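Local atomic coordinates of acyl-[acyl-carrier-protein]--UDP-N-acetylglucosamine O-acyltransferase (Acinetobacter baumannii, PDB entry 4E6U), a protein that probably transfers a fatty acyl chain from acyl carrier protein to UDP-N-acetylglucosamine, an early step of lipopolysaccharide synthesis. Residues A[141-144]-A[145-149]; A[153-156]-A[157-161]. All blocks are in the same frame, centred on the assembly; numbering follows the deposited sequence. Where two conformers were deposited one is given.

Overall arrangement
Both contacts are corner turns in the three-sided left-handed parallel beta-helix formed by the hexapeptide repeats. Following the chain, contact 1 comes first. Its turn closes between strands 142-143 and 148-149 and passes the chain from one face to the next. Strand 148-149 is then followed by strand 154-155 on the third face. Contact 2 closes the turn after it and brings the chain back to the first face as strand 160-161. The two are in series and neither nest nor cross. One full coil later, strand 160-161 lies parallel to 142-143. G142 N with S159 O and G142 O with I161 N, each 2.9 Å apart, probably form hydrogen bonds.

Contact 1 of 2, residues A[141-144]-A[145-149]; sequences VGVA and GHVHI. With EDO (1,2-ethanediol), chain L.
This is a corner of the left-handed parallel beta-helix, where V143 and V147 meet on the inner side of a type II turn from A144 to V147. The turn leads from strand 142-143 to strand 148-149. V143 CG1 lies 3.6 Å from V147 CG1 and just as near V147 CB. The two side chains cross at about a right angle, and CG1 of V143 rests against the CB-CG1 bond of V147. With CG1 anti to N (chi1 168°), CG2 of V147 falls beside N and lies 3.2 Å from A144 O. H146 takes the third position of the turn with a positive phi of 64°. Its CB points away from 141-144. ND1 is hydrogen-bonded to D107 OD2, and the ring stacks on F164 and meets H127 edge-to-face. Further along, I149 O accepts a hydrogen bond of 2.7 Å from O2 of a 1,2-ethanediol, probably a crystallisation additive. No hydrogen bond links 141-144 to 145-149. Across the corner itself the contact is therefore mainly apolar, while the polar bond of H146 goes to D107.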
ATOM      1  N   VAL A 141      -5.612  -2.881   1.834  1.00 14.32           N
ATOM      2  CA  VAL A 141      -6.850  -2.861   1.040  1.00 13.26           C
ATOM      3  C   VAL A 141      -7.373  -1.431   0.919  1.00 13.70           C
ATOM      4  O   VAL A 141      -7.436  -0.702   1.921  1.00 14.15           O
ATOM      5  CB  VAL A 141      -7.886  -3.816   1.632  1.00 13.64           C
ATOM      6  CG1 VAL A 141      -9.280  -3.530   1.053  1.00 14.90           C
ATOM      7  CG2 VAL A 141      -7.480  -5.245   1.357  1.00 15.40           C
ATOM      8  N   GLY A 142      -7.710  -1.023  -0.292  1.00 14.13           N
ATOM      9  CA  GLY A 142      -8.283   0.293  -0.530  1.00 14.94           C
ATOM     10  C   GLY A 142      -9.716   0.168  -0.974  1.00 15.17           C
ATOM     11  O   GLY A 142      -9.985  -0.397  -2.035  1.00 17.47           O
ATOM     12  N   VAL A 143     -10.630   0.685  -0.178  1.00 13.60           N
ATOM     13  CA  VAL A 143     -12.048   0.667  -0.521  1.00 13.47           C
ATOM     14  C   VAL A 143     -12.431   2.097  -0.882  1.00 13.56           C
ATOM     15  O   VAL A 143     -12.408   2.996  -0.037  1.00 13.57           O
ATOM     16  CB  VAL A 143     -12.890   0.149   0.636  1.00 12.22           C
ATOM     17  CG1 VAL A 143     -14.350  -0.017   0.194  1.00 13.91           C
ATOM     18  CG2 VAL A 143     -12.333  -1.165   1.183  1.00 14.38           C
ATOM     19  N   ALA A 144     -12.776   2.322  -2.149  1.00 13.20           N
ATOM     20  CA  ALA A 144     -13.052   3.666  -2.632  1.00 13.03           C
ATOM     21  C   ALA A 144     -14.466   4.135  -2.263  1.00 13.06           C
ATOM     22  O   ALA A 144     -15.218   3.440  -1.583  1.00 12.82           O
ATOM     23  CB  ALA A 144     -12.797   3.753  -4.148  1.00 14.61           C
ATOM     24  N   GLY A 145     -14.798   5.339  -2.706  1.00 13.42           N
ATOM     25  CA  GLY A 145     -16.022   5.989  -2.249  1.00 13.05           C
ATOM     26  C   GLY A 145     -17.314   5.257  -2.546  1.00 13.32           C
ATOM     27  O   GLY A 145     -17.475   4.666  -3.610  1.00 13.24           O
ATOM     28  N   HIS A 146     -18.256   5.335  -1.613  1.00 13.32           N
ATOM     29  CA  HIS A 146     -19.631   4.836  -1.817  1.00 13.59           C
ATOM     30  C   HIS A 146     -19.725   3.333  -2.028  1.00 14.48           C
ATOM     31  O   HIS A 146     -20.724   2.838  -2.547  1.00 15.94           O
ATOM     32  CB  HIS A 146     -20.352   5.542  -3.007  1.00 13.56           C
ATOM     33  CG  HIS A 146     -20.115   7.019  -3.093  1.00 14.67           C
ATOM     34  ND1 HIS A 146     -20.940   7.944  -2.489  1.00 16.41           N
ATOM     35  CD2 HIS A 146     -19.173   7.734  -3.753  1.00 15.65           C
ATOM     36  CE1 HIS A 146     -20.508   9.163  -2.760  1.00 16.64           C
ATOM     37  NE2 HIS A 146     -19.434   9.065  -3.522  1.00 16.95           N
ATOM     38  N   VAL A 147     -18.696   2.589  -1.635  1.00 12.72           N
ATOM     39  CA  VAL A 147     -18.724   1.139  -1.758  1.00 13.88           C
ATOM     40  C   VAL A 147     -19.564   0.518  -0.650  1.00 14.58           C
ATOM     41  O   VAL A 147     -19.488   0.937   0.523  1.00 13.87           O
ATOM     42  CB  VAL A 147     -17.270   0.544  -1.748  1.00 13.35           C
ATOM     43  CG1 VAL A 147     -17.265  -0.974  -1.593  1.00 13.30           C
ATOM     44  CG2 VAL A 147     -16.539   0.939  -3.013  1.00 14.13           C
ATOM     45  N   HIS A 148     -20.377  -0.476  -0.996  1.00 14.28           N
ATOM     46  CA  HIS A 148     -21.162  -1.190  -0.002  1.00 15.04           C
ATOM     47  C   HIS A 148     -20.655  -2.616   0.112  1.00 15.79           C
ATOM     48  O   HIS A 148     -20.611  -3.341  -0.884  1.00 16.77           O
ATOM     49  CB  HIS A 148     -22.664  -1.159  -0.354  1.00 16.25           C
ATOM     50  CG  HIS A 148     -23.263   0.217  -0.365  1.00 17.55           C
ATOM     51  ND1 HIS A 148     -24.573   0.452  -0.738  1.00 21.02           N
ATOM     52  CD2 HIS A 148     -22.745   1.430  -0.049  1.00 19.05           C
ATOM     53  CE1 HIS A 148     -24.824   1.748  -0.667  1.00 21.57           C
ATOM     54  NE2 HIS A 148     -23.733   2.364  -0.247  1.00 21.33           N
ATOM     55  N   ILE A 149     -20.251  -3.001   1.321  1.00 14.47           N
ATOM     56  CA  ILE A 149     -19.758  -4.338   1.641  1.00 14.86           C
ATOM     57  C   ILE A 149     -20.748  -4.971   2.616  1.00 14.68           C
ATOM     58  O   ILE A 149     -21.174  -4.337   3.595  1.00 14.41           O
ATOM     59  CB  ILE A 149     -18.336  -4.291   2.268  1.00 15.27           C
ATOM     60  CG1 ILE A 149     -17.395  -3.319   1.521  0.60 17.61           C
ATOM     61  CG2 ILE A 149     -17.771  -5.697   2.433  0.60 15.50           C
ATOM     62  CD1 ILE A 149     -16.546  -3.944   0.421  0.60 18.61           C
TER
HETATM   63  C1  EDO L 311     -24.910  -3.550   2.292  1.00 32.88           C
HETATM   64  O1  EDO L 311     -24.420  -4.830   1.864  1.00 34.31           O
HETATM   65  C2  EDO L 311     -23.920  -2.894   3.253  1.00 31.93           C
HETATM   66  O2  EDO L 311     -23.701  -3.737   4.397  1.00 30.04           O

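Contact 2 of 2, residues A[153-156]-A[157-161]; sequences VIVG and GNSGI
V155 and S159 face each other across a corner of the left-handed parallel beta-helix. A type II turn from G156 to S159 takes the chain out of strand 154-155 and into strand 160-161.

The polar part of the contact gathers on one atom, G156 O. S159 N reaches it at 3.4 Å with an N-H...O angle of 129°, a weak and bent bond. S159 OG comes closer, 2.9 Å from G156 O. S159 sets OG anti to its carbonyl carbon and beside N (chi1 -64°), which brings the hydroxyl to the same carbonyl as its own N-H. OG also accepts from S177 N, which ties this turn to the next coil.

The apolar part lies on the inner side of the corner. V155 CG1 sits 3.9 Å from S159 CB and 4.3 Å from I161 CD1. The latter contact is a loose one. V155 has CG1 anti to N (chi1 -174°), on the side of its carbonyl carbon. I173 from the next coil packs against V155, S159 and I161 and continues the hydrophobic interior.

The contacts between subunits belong to N158, at the third position of the turn with phi 64°. Its CB points away from 153-156, and its amide reaches the trimer interface. OD1 makes a weak hydrogen bond with ND2 of N158 of the second subunit. ND2 makes another with OD1 of N158 of the third subunit. One amide thus bonds weakly to both neighbouring subunits, through OD1 to one and through ND2 to the other.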
ATOM      1  N   VAL A 153     -17.412 -11.075   4.429  1.00 13.16           N
ATOM      2  CA  VAL A 153     -16.598 -10.906   3.228  1.00 13.52           C
ATOM      3  C   VAL A 153     -15.112 -10.956   3.600  1.00 13.86           C
ATOM      4  O   VAL A 153     -14.730 -10.491   4.682  1.00 14.27           O
ATOM      5  CB  VAL A 153     -16.905  -9.551   2.564  1.00 13.15           C
ATOM      6  CG1 VAL A 153     -16.026  -9.311   1.339  1.00 13.71           C
ATOM      7  CG2 VAL A 153     -18.407  -9.468   2.199  1.00 13.81           C
ATOM      8  N   ILE A 154     -14.286 -11.515   2.726  1.00 13.64           N
ATOM      9  CA  ILE A 154     -12.838 -11.480   2.935  1.00 14.36           C
ATOM     10  C   ILE A 154     -12.246 -10.796   1.730  1.00 14.30           C
ATOM     11  O   ILE A 154     -12.494 -11.200   0.582  1.00 14.56           O
ATOM     12  CB  ILE A 154     -12.227 -12.877   3.106  1.00 15.32           C
ATOM     13  CG1 ILE A 154     -12.838 -13.569   4.327  1.00 16.72           C
ATOM     14  CG2 ILE A 154     -10.679 -12.809   3.195  1.00 16.64           C
ATOM     15  CD1 ILE A 154     -12.417 -15.014   4.521  1.00 19.85           C
ATOM     16  N   VAL A 155     -11.473  -9.743   1.981  1.00 13.55           N
ATOM     17  CA  VAL A 155     -10.786  -9.026   0.915  1.00 14.34           C
ATOM     18  C   VAL A 155      -9.287  -9.242   1.062  1.00 14.32           C
ATOM     19  O   VAL A 155      -8.677  -8.825   2.050  1.00 14.43           O
ATOM     20  CB  VAL A 155     -11.110  -7.527   0.904  1.00 13.67           C
ATOM     21  CG1 VAL A 155     -10.480  -6.850  -0.326  1.00 14.50           C
ATOM     22  CG2 VAL A 155     -12.637  -7.293   0.955  1.00 14.73           C
ATOM     23  N   GLY A 156      -8.687  -9.917   0.090  1.00 14.75           N
ATOM     24  CA  GLY A 156      -7.267 -10.240   0.146  1.00 14.29           C
ATOM     25  C   GLY A 156      -6.374  -9.014   0.041  1.00 13.66           C
ATOM     26  O   GLY A 156      -6.761  -7.967  -0.468  1.00 14.13           O
ATOM     27  N   GLY A 157      -5.152  -9.178   0.521  1.00 13.92           N
ATOM     28  CA  GLY A 157      -4.239  -8.055   0.689  1.00 15.05           C
ATOM     29  C   GLY A 157      -3.917  -7.334  -0.594  1.00 14.31           C
ATOM     30  O   GLY A 157      -3.816  -7.948  -1.669  1.00 14.45           O
ATOM     31  N   ASN A 158      -3.746  -6.031  -0.481  1.00 14.98           N
ATOM     32  CA  ASN A 158      -3.325  -5.187  -1.579  1.00 16.24           C
ATOM     33  C   ASN A 158      -4.346  -5.134  -2.725  1.00 15.76           C
ATOM     34  O   ASN A 158      -3.994  -4.941  -3.896  1.00 17.30           O
ATOM     35  CB  ASN A 158      -1.946  -5.602  -2.097  1.00 17.95           C
ATOM     36  CG  ASN A 158      -1.288  -4.494  -2.852  1.00 22.48           C
ATOM     37  OD1 ASN A 158      -1.570  -3.321  -2.610  1.00 27.26           O
ATOM     38  ND2 ASN A 158      -0.418  -4.849  -3.794  1.00 26.30           N
ATOM     39  N   SER A 159      -5.606  -5.350  -2.378  1.00 15.51           N
ATOM     40  CA  SER A 159      -6.686  -5.221  -3.348  1.00 15.63           C
ATOM     41  C   SER A 159      -7.289  -3.829  -3.291  1.00 15.61           C
ATOM     42  O   SER A 159      -7.175  -3.123  -2.269  1.00 16.92           O
ATOM     43  CB  SER A 159      -7.768  -6.266  -3.114  1.00 16.06           C
ATOM     44  OG  SER A 159      -7.249  -7.573  -3.311  1.00 17.39           O
ATOM     45  N   GLY A 160      -7.906  -3.426  -4.397  1.00 14.81           N
ATOM     46  CA  GLY A 160      -8.622  -2.161  -4.504  1.00 14.54           C
ATOM     47  C   GLY A 160     -10.028  -2.399  -4.995  1.00 15.27           C
ATOM     48  O   GLY A 160     -10.255  -3.205  -5.907  1.00 16.46           O
ATOM     49  N   ILE A 161     -10.975  -1.687  -4.404  1.00 14.72           N
ATOM     50  CA  ILE A 161     -12.369  -1.760  -4.813  1.00 15.19           C
ATOM     51  C   ILE A 161     -12.803  -0.395  -5.309  1.00 15.62           C
ATOM     52  O   ILE A 161     -12.795   0.571  -4.567  1.00 16.11           O
ATOM     53  CB  ILE A 161     -13.256  -2.239  -3.673  1.00 14.77           C
ATOM     54  CG1 ILE A 161     -12.721  -3.572  -3.134  1.00 17.97           C
ATOM     55  CG2 ILE A 161     -14.722  -2.374  -4.166  1.00 15.33           C
ATOM     56  CD1 ILE A 161     -13.374  -4.034  -1.868  1.00 18.47           C
TER